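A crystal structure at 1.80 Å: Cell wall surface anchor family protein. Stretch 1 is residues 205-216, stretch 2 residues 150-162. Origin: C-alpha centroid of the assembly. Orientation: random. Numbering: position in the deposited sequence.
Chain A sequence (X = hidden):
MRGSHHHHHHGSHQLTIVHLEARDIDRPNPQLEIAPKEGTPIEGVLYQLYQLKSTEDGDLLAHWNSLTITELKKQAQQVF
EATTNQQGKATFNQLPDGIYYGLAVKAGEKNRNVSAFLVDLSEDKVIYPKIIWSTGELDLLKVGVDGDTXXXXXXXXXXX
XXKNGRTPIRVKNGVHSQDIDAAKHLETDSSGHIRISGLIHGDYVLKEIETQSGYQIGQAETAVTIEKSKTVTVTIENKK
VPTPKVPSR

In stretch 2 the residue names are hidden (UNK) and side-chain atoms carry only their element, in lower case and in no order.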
ATOM      1  N   VAL A 205      -8.722  -2.459  -2.648  1.00 13.82           N
ATOM      2  CA  VAL A 205      -9.757  -3.381  -3.110  1.00 14.66           C
ATOM      3  C   VAL A 205     -10.531  -3.894  -1.906  1.00 14.60           C
ATOM      4  O   VAL A 205      -9.951  -4.424  -0.945  1.00 14.82           O
ATOM      5  CB  VAL A 205      -9.165  -4.560  -3.923  1.00 14.25           C
ATOM      6  CG1 VAL A 205     -10.253  -5.590  -4.273  1.00 16.06           C
ATOM      7  CG2 VAL A 205      -8.474  -4.066  -5.173  1.00 16.17           C
ATOM      8  N   LEU A 206     -11.852  -3.731  -1.969  1.00 14.96           N
ATOM      9  CA  LEU A 206     -12.750  -4.321  -0.986  1.00 15.57           C
ATOM     10  C   LEU A 206     -13.177  -5.708  -1.448  1.00 16.13           C
ATOM     11  O   LEU A 206     -13.676  -5.867  -2.565  1.00 16.49           O
ATOM     12  CB  LEU A 206     -13.986  -3.434  -0.815  1.00 15.22           C
ATOM     13  CG  LEU A 206     -13.854  -2.213   0.097  1.00 15.62           C
ATOM     14  CD1 LEU A 206     -15.042  -1.294  -0.142  1.00 16.27           C
ATOM     15  CD2 LEU A 206     -13.755  -2.623   1.584  1.00 15.49           C
ATOM     16  N   LYS A 207     -12.970  -6.694  -0.601  1.00 16.85           N
ATOM     17  CA  LYS A 207     -13.394  -8.033  -0.891  1.00 18.37           C
ATOM     18  C   LYS A 207     -14.581  -8.418  -0.010  1.00 18.08           C
ATOM     19  O   LYS A 207     -14.496  -8.355   1.168  1.00 17.48           O
ATOM     20  CB  LYS A 207     -12.221  -9.003  -0.740  1.00 19.10           C
ATOM     21  CG  LYS A 207     -12.470 -10.368  -1.307  1.00 23.01           C
ATOM     22  CD  LYS A 207     -11.226 -11.286  -1.234  1.00 28.64           C
ATOM     23  CE  LYS A 207     -11.587 -12.770  -1.446  1.00 32.60           C
ATOM     24  NZ  LYS A 207     -10.483 -13.686  -1.153  1.00 34.03           N
ATOM     25  N   GLU A 208     -15.717  -8.727  -0.623  1.00 18.14           N
ATOM     26  CA  GLU A 208     -16.869  -9.115   0.176  1.00 17.78           C
ATOM     27  C   GLU A 208     -16.724 -10.596   0.506  1.00 18.32           C
ATOM     28  O   GLU A 208     -16.544 -11.418  -0.396  1.00 18.45           O
ATOM     29  CB  GLU A 208     -18.184  -8.845  -0.573  1.00 17.56           C
ATOM     30  CG  GLU A 208     -19.404  -9.004   0.321  1.00 16.94           C
ATOM     31  CD  GLU A 208     -20.722  -8.663  -0.386  1.00 17.83           C
ATOM     32  OE1 GLU A 208     -20.710  -7.981  -1.433  1.00 16.41           O
ATOM     33  OE2 GLU A 208     -21.770  -9.078   0.142  1.00 17.97           O
ATOM     34  N   ILE A 209     -16.806 -10.919   1.792  1.00 19.44           N
ATOM     35  CA  ILE A 209     -16.482 -12.259   2.310  1.00 20.64           C
ATOM     36  C   ILE A 209     -17.748 -13.060   2.557  1.00 20.87           C
ATOM     37  O   ILE A 209     -17.831 -14.242   2.194  1.00 20.78           O
ATOM     38  CB  ILE A 209     -15.696 -12.167   3.659  1.00 20.85           C
ATOM     39  CG1 ILE A 209     -14.421 -11.338   3.485  1.00 21.51           C
ATOM     40  CG2 ILE A 209     -15.363 -13.560   4.211  1.00 22.38           C
ATOM     41  CD1 ILE A 209     -13.538 -11.783   2.342  1.00 21.33           C
ATOM     42  N   GLU A 210     -18.717 -12.404   3.186  1.00 21.63           N
ATOM     43  CA  GLU A 210     -19.960 -13.052   3.567  1.00 22.47           C
ATOM     44  C   GLU A 210     -21.076 -12.025   3.661  1.00 22.12           C
ATOM     45  O   GLU A 210     -20.924 -10.951   4.259  1.00 21.07           O
ATOM     46  CB  GLU A 210     -19.777 -13.786   4.901  1.00 23.38           C
ATOM     47  CG  GLU A 210     -21.064 -14.324   5.540  1.00 26.30           C
ATOM     48  CD  GLU A 210     -20.793 -15.070   6.832  1.00 30.87           C
ATOM     49  OE1 GLU A 210     -19.642 -15.046   7.324  1.00 32.41           O
ATOM     50  OE2 GLU A 210     -21.737 -15.685   7.360  1.00 34.81           O
ATOM     51  N   THR A 211     -22.213 -12.355   3.062  1.00 21.46           N
ATOM     52  CA  THR A 211     -23.355 -11.472   3.175  1.00 21.57           C
ATOM     53  C   THR A 211     -24.487 -12.105   3.973  1.00 22.99           C
ATOM     54  O   THR A 211     -24.370 -13.247   4.400  1.00 23.61           O
ATOM     55  CB  THR A 211     -23.825 -10.976   1.810  1.00 20.96           C
ATOM     56  OG1 THR A 211     -24.788  -9.942   2.001  1.00 18.28           O
ATOM     57  CG2 THR A 211     -24.435 -12.109   0.971  1.00 21.01           C
ATOM     58  N   GLN A 212     -25.556 -11.345   4.189  1.00 24.20           N
ATOM     59  CA  GLN A 212     -26.697 -11.812   4.975  1.00 25.81           C
ATOM     60  C   GLN A 212     -27.445 -12.942   4.290  1.00 25.71           C
ATOM     61  O   GLN A 212     -27.385 -13.112   3.064  1.00 24.94           O
ATOM     62  CB  GLN A 212     -27.673 -10.682   5.220  1.00 26.35           C
ATOM     63  CG  GLN A 212     -27.377  -9.791   6.403  1.00 30.81           C
ATOM     64  CD  GLN A 212     -28.625  -9.044   6.855  1.00 35.57           C
ATOM     65  OE1 GLN A 212     -29.752  -9.482   6.584  1.00 38.49           O
ATOM     66  NE2 GLN A 212     -28.439  -7.908   7.527  1.00 36.72           N
ATOM     67  N   SER A 213     -28.164 -13.713   5.098  1.00 26.09           N
ATOM     68  CA  SER A 213     -28.984 -14.767   4.562  1.00 26.07           C
ATOM     69  C   SER A 213     -30.126 -14.136   3.746  1.00 24.80           C
ATOM     70  O   SER A 213     -30.774 -13.135   4.162  1.00 25.09           O
ATOM     71  CB  SER A 213     -29.473 -15.727   5.664  1.00 26.94           C
ATOM     72  OG  SER A 213     -30.810 -15.474   6.061  1.00 29.56           O
ATOM     73  N   GLY A 214     -30.304 -14.690   2.558  1.00 22.80           N
ATOM     74  CA  GLY A 214     -31.312 -14.227   1.631  1.00 21.07           C
ATOM     75  C   GLY A 214     -30.711 -13.465   0.467  1.00 20.14           C
ATOM     76  O   GLY A 214     -31.413 -13.186  -0.506  1.00 18.30           O
ATOM     77  N   TYR A 215     -29.409 -13.161   0.559  1.00 19.74           N
ATOM     78  CA  TYR A 215     -28.702 -12.334  -0.432  1.00 19.74           C
ATOM     79  C   TYR A 215     -27.510 -13.033  -1.068  1.00 20.02           C
ATOM     80  O   TYR A 215     -26.951 -13.964  -0.502  1.00 19.25           O
ATOM     81  CB  TYR A 215     -28.221 -11.014   0.189  1.00 19.23           C
ATOM     82  CG  TYR A 215     -29.321 -10.136   0.710  1.00 19.44           C
ATOM     83  CD1 TYR A 215     -29.738 -10.232   2.036  1.00 18.39           C
ATOM     84  CD2 TYR A 215     -29.943  -9.202  -0.118  1.00 19.47           C
ATOM     85  CE1 TYR A 215     -30.743  -9.428   2.524  1.00 20.90           C
ATOM     86  CE2 TYR A 215     -30.945  -8.385   0.360  1.00 20.36           C
ATOM     87  CZ  TYR A 215     -31.342  -8.509   1.670  1.00 21.19           C
ATOM     88  OH  TYR A 215     -32.320  -7.716   2.154  1.00 24.20           O
ATOM     89  N   GLN A 216     -27.132 -12.555  -2.249  1.00 20.68           N
ATOM     90  CA  GLN A 216     -25.995 -13.069  -2.988  1.00 22.71           C
ATOM     91  C   GLN A 216     -24.897 -12.023  -2.969  1.00 22.89           C
ATOM     92  O   GLN A 216     -25.175 -10.820  -3.030  1.00 23.34           O
ATOM     93  CB  GLN A 216     -26.347 -13.275  -4.456  1.00 23.07           C
ATOM     94  CG  GLN A 216     -27.145 -14.506  -4.842  1.00 25.67           C
ATOM     95  CD  GLN A 216     -27.405 -14.528  -6.346  1.00 29.72           C
ATOM     96  OE1 GLN A 216     -27.206 -13.516  -7.031  1.00 32.36           O
ATOM     97  NE2 GLN A 216     -27.842 -15.667  -6.870  1.00 31.71           N
ATOM     98  N   UNK A 150     -34.102  -0.412  -1.939  1.00 19.36           N
ATOM     99  CA  UNK A 150     -32.792  -0.679  -1.357  1.00 20.60           C
ATOM    100  C   UNK A 150     -32.785  -0.241   0.106  1.00 21.21           C
ATOM    101  O   UNK A 150     -33.330   0.814   0.439  1.00 22.62           O
ATOM    102  c   UNK A 150     -31.819  -0.292  -3.660  1.00 22.12           C
ATOM    103  n   UNK A 150     -30.161   0.690  -6.870  1.00 28.73           N
ATOM    104  c   UNK A 150     -31.714   0.036  -2.168  1.00 20.97           C
ATOM    105  c   UNK A 150     -31.256   0.247  -5.981  1.00 27.28           C
ATOM    106  c   UNK A 150     -30.983   0.584  -4.536  1.00 25.71           C
ATOM    107  N   UNK A 151     -32.223  -1.067   0.981  1.00 20.75           N
ATOM    108  CA  UNK A 151     -32.109  -0.711   2.397  1.00 21.02           C
ATOM    109  C   UNK A 151     -30.730  -1.123   2.921  1.00 20.09           C
ATOM    110  O   UNK A 151     -30.166  -2.111   2.457  1.00 18.26           O
ATOM    111  c   UNK A 151     -33.135  -2.911   3.183  1.00 24.76           C
ATOM    112  c   UNK A 151     -33.208  -1.392   3.217  1.00 21.93           C
ATOM    113  c   UNK A 151     -33.833  -5.075   4.221  1.00 30.33           C
ATOM    114  c   UNK A 151     -34.110  -3.577   4.155  1.00 28.93           C
ATOM    115  n   UNK A 151     -34.823  -5.815   5.060  1.00 33.98           N
ATOM    116  N   UNK A 152     -30.198  -0.375   3.904  1.00 21.08           N
ATOM    117  CA  UNK A 152     -28.917  -0.744   4.520  1.00 20.81           C
ATOM    118  C   UNK A 152     -28.900  -2.180   5.041  1.00 21.19           C
ATOM    119  O   UNK A 152     -29.900  -2.680   5.583  1.00 21.00           O
ATOM    120  c   UNK A 152     -30.799   0.799   4.566  1.00 20.75           C
ATOM    121  c   UNK A 152     -29.639   1.401   5.299  1.00 21.74           C
ATOM    122  c   UNK A 152     -28.801   0.240   5.694  1.00 21.04           C
ATOM    123  N   UNK A 153     -27.763  -2.842   4.871  1.00 20.70           N
ATOM    124  CA  UNK A 153     -27.612  -4.202   5.309  1.00 21.34           C
ATOM    125  C   UNK A 153     -26.536  -4.280   6.366  1.00 21.84           C
ATOM    126  O   UNK A 153     -25.378  -3.924   6.102  1.00 21.35           O
ATOM    127  c   UNK A 153     -28.227  -5.926   3.412  1.00 23.18           C
ATOM    128  c   UNK A 153     -29.201  -6.629   4.371  1.00 23.70           C
ATOM    129  c   UNK A 153     -27.205  -5.104   4.159  1.00 21.34           C
ATOM    130  c   UNK A 153     -27.417  -6.928   2.633  1.00 20.23           C
ATOM    131  N   UNK A 154     -26.920  -4.785   7.534  1.00 21.10           N
ATOM    132  CA  UNK A 154     -25.998  -4.950   8.655  1.00 21.92           C
ATOM    133  C   UNK A 154     -25.325  -6.318   8.676  1.00 21.73           C
ATOM    134  O   UNK A 154     -25.847  -7.313   8.133  1.00 22.10           O
ATOM    135  c   UNK A 154     -26.735  -4.676   9.989  1.00 22.13           C
ATOM    136  N   UNK A 155     -24.148  -6.378   9.287  1.00 21.24           N
ATOM    137  CA  UNK A 155     -23.471  -7.648   9.485  1.00 20.52           C
ATOM    138  C   UNK A 155     -22.807  -8.287   8.285  1.00 19.94           C
ATOM    139  O   UNK A 155     -22.436  -9.458   8.351  1.00 20.58           O
ATOM    140  N   UNK A 156     -22.670  -7.537   7.183  1.00 19.04           N
ATOM    141  CA  UNK A 156     -21.974  -8.014   5.986  1.00 17.53           C
ATOM    142  C   UNK A 156     -20.462  -7.849   6.183  1.00 17.44           C
ATOM    143  O   UNK A 156     -20.012  -6.794   6.628  1.00 17.37           O
ATOM    144  c   UNK A 156     -22.431  -7.253   4.709  1.00 17.40           C
ATOM    145  c   UNK A 156     -23.942  -7.393   4.508  1.00 17.08           C
ATOM    146  c   UNK A 156     -21.667  -7.731   3.447  1.00 16.69           C
ATOM    147  N   UNK A 157     -19.710  -8.879   5.821  1.00 17.46           N
ATOM    148  CA  UNK A 157     -18.276  -8.973   6.133  1.00 17.86           C
ATOM    149  C   UNK A 157     -17.420  -8.693   4.897  1.00 17.15           C
ATOM    150  O   UNK A 157     -17.607  -9.288   3.835  1.00 17.18           O
ATOM    151  c   UNK A 157     -17.936 -10.354   6.765  1.00 18.29           C
ATOM    152  c   UNK A 157     -18.758 -10.554   8.048  1.00 18.54           C
ATOM    153  c   UNK A 157     -16.412 -10.518   7.031  1.00 18.18           C
ATOM    154  N   UNK A 158     -16.479  -7.765   5.060  1.00 16.59           N
ATOM    155  CA  UNK A 158     -15.513  -7.419   4.036  1.00 15.77           C
ATOM    156  C   UNK A 158     -14.074  -7.503   4.577  1.00 15.73           C
ATOM    157  O   UNK A 158     -13.862  -7.446   5.792  1.00 15.54           O
ATOM    158  c   UNK A 158     -16.737  -5.773   1.300  1.00 13.76           C
ATOM    159  c   UNK A 158     -19.265  -5.275   2.317  1.00 12.33           C
ATOM    160  c   UNK A 158     -18.171  -5.496   3.190  1.00 14.14           C
ATOM    161  c   UNK A 158     -16.909  -5.772   2.675  1.00 14.68           C
ATOM    162  c   UNK A 158     -17.818  -5.550   0.434  1.00 12.75           C
ATOM    163  c   UNK A 158     -15.731  -5.973   3.593  1.00 15.29           C
ATOM    164  c   UNK A 158     -19.072  -5.310   0.958  1.00 12.61           C
ATOM    165  N   UNK A 159     -13.124  -7.654   3.658  1.00 15.81           N
ATOM    166  CA  UNK A 159     -11.704  -7.398   3.923  1.00 15.88           C
ATOM    167  C   UNK A 159     -11.252  -6.305   2.960  1.00 15.74           C
ATOM    168  O   UNK A 159     -11.873  -6.099   1.921  1.00 15.59           O
ATOM    169  c   UNK A 159     -10.530 -11.047   4.546  1.00 19.60           C
ATOM    170  o   UNK A 159      -9.956 -11.265   3.460  1.00 23.70           O
ATOM    171  o   UNK A 159     -10.626 -11.900   5.450  1.00 25.24           O
ATOM    172  c   UNK A 159     -11.154  -9.699   4.821  1.00 17.57           C
ATOM    173  c   UNK A 159     -10.875  -8.662   3.737  1.00 16.11           C
ATOM    174  N   UNK A 160     -10.178  -5.605   3.316  1.00 15.76           N
ATOM    175  CA  UNK A 160      -9.616  -4.551   2.473  1.00 14.60           C
ATOM    176  C   UNK A 160      -8.161  -4.884   2.141  1.00 15.05           C
ATOM    177  O   UNK A 160      -7.422  -5.359   3.007  1.00 14.81           O
ATOM    178  c   UNK A 160     -10.125  -1.638   1.242  1.00 12.85           C
ATOM    179  c   UNK A 160      -9.704  -3.209   3.198  1.00 14.83           C
ATOM    180  c   UNK A 160      -9.222  -1.984   2.414  1.00 12.61           C
ATOM    181  c   UNK A 160      -9.100  -0.777   3.349  1.00 16.22           C
ATOM    182  N   UNK A 161      -7.772  -4.673   0.885  1.00 15.26           N
ATOM    183  CA  UNK A 161      -6.424  -4.950   0.417  1.00 15.65           C
ATOM    184  C   UNK A 161      -5.881  -3.726  -0.292  1.00 15.57           C
ATOM    185  O   UNK A 161      -6.638  -2.965  -0.853  1.00 14.20           O
ATOM    186  c   UNK A 161      -8.413  -8.995   0.947  1.00 21.27           C
ATOM    187  c   UNK A 161      -6.785  -7.424   0.043  1.00 18.33           C
ATOM    188  c   UNK A 161      -7.379  -9.871   1.256  1.00 24.00           C
ATOM    189  c   UNK A 161      -5.776  -8.314   0.392  1.00 20.76           C
ATOM    190  c   UNK A 161      -6.064  -9.529   0.983  1.00 23.62           C
ATOM    191  c   UNK A 161      -6.449  -6.106  -0.592  1.00 15.81           C
ATOM    192  c   UNK A 161      -8.112  -7.774   0.326  1.00 19.20           C
ATOM    193  o   UNK A 161      -7.636 -11.093   1.864  1.00 25.90           O
ATOM    194  N   UNK A 162      -4.560  -3.561  -0.298  1.00 16.45           N
ATOM    195  CA  UNK A 162      -3.955  -2.674  -1.293  1.00 17.40           C
ATOM    196  C   UNK A 162      -4.215  -3.326  -2.659  1.00 18.42           C
ATOM    197  O   UNK A 162      -4.304  -4.557  -2.744  1.00 19.05           O
ATOM    198  c   UNK A 162      -2.119  -1.849   0.300  1.00 19.49           C
ATOM    199  c   UNK A 162      -0.627  -1.767   0.607  1.00 23.16           C
ATOM    200  c   UNK A 162      -2.445  -2.530  -1.038  1.00 17.54           C
ATOM    201  o   UNK A 162       0.194  -2.280  -0.178  1.00 24.55           O
ATOM    202  o   UNK A 162      -0.286  -1.179   1.644  1.00 26.89           O
TER
HETATM  203  O   HOH W   1     -29.490  -5.303   8.145  1.00 30.09           O

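Position 150 carries four carbons in a row ending in nitrogen, the signature of lysine; Lys150 does not reach stretch 1. Position 151 repeats the pattern, and its last carbon lies 3.7 Å from Tyr215 OH. It is Lys151, that carbon being CE. At 152, three carbons close a ring onto the backbone nitrogen, out of reach of stretch 1, which identifies Pro152.

Position 153 has four carbons forked at the second; one tip carbon lies over the face of the Tyr215 ring, 4.0 Å from its centroid and 8° off the ring normal, a CH-pi contact, and the other is 3.7 Å from Tyr215 CE1. It is Leu153, the two tips being CD1 and CD2. Position 154 has a single side-chain carbon, which points away, but its backbone O accepts a hydrogen bond from Gln212 NE2 (2.7 Å, 170°). It is Ala154. One water also accepts from both Ala154 N (2.7 Å) and Gln212 NE2 (2.9 Å). Position 155 has no side-chain atoms: Gly155, whose phi of 75° favours glycine.

Position 156 shows one carbon bearing two others, one 3.7 Å from Thr211 OG1 and the other 3.4 Å from Glu210 O. This is Val156, the two being CG2 and CG1. Position 157 has the same fork, one branch lying 3.8 Å from Ile209 CB: Val157, that branch being CG1.

Position 158 is one carbon followed by a six-carbon ring without oxygen, and Glu208 CG lies over one face, 4.0 Å from the ring centroid: Phe158. Position 159 has three carbons, the third carrying two oxygens, one of them 3.8 Å from Ile209 CD1. It is Glu159, that oxygen being OE1. Position 160 is a four-carbon fork with one tip 3.8 Å from Leu206 CD2: Leu160, the tip being CD1. At 161 one carbon leads to a six-carbon ring bearing one oxygen, and a ring carbon lies 4.2 Å from Lys207 CB: this is Tyr161, that carbon being CE1. Its OH donates to Glu159 OE1 at 2.8 Å. Position 162 matches the pattern of 159 and points away, giving Glu162.

The contact is an antiparallel strand pair. Val205 and Tyr161 exchange N-to-O bonds (Val205 N to Tyr161 O 2.8 Å, Tyr161 N to Val205 O 2.9 Å), as do Lys207 and Glu159 (Lys207 N to Glu159 O 2.8 Å, Glu159 N to Lys207 O 2.9 Å). A beta bulge then shifts the register: Val157 O accepts from Ile209 N at 2.7 Å and, weakly, from Glu210 N at 3.4 Å, while Val157 N donates to Glu210 O at 2.9 Å. Leu206, Glu208, Phe158 and Leu160 share one sheet face. Beyond the strands, Gln212 and Tyr215 extend the contact to Ala154 and Leu153, bringing the buried area to 946 Å² over both sides.

Stretch 2 (150-162) KKPLAGVVFELYE
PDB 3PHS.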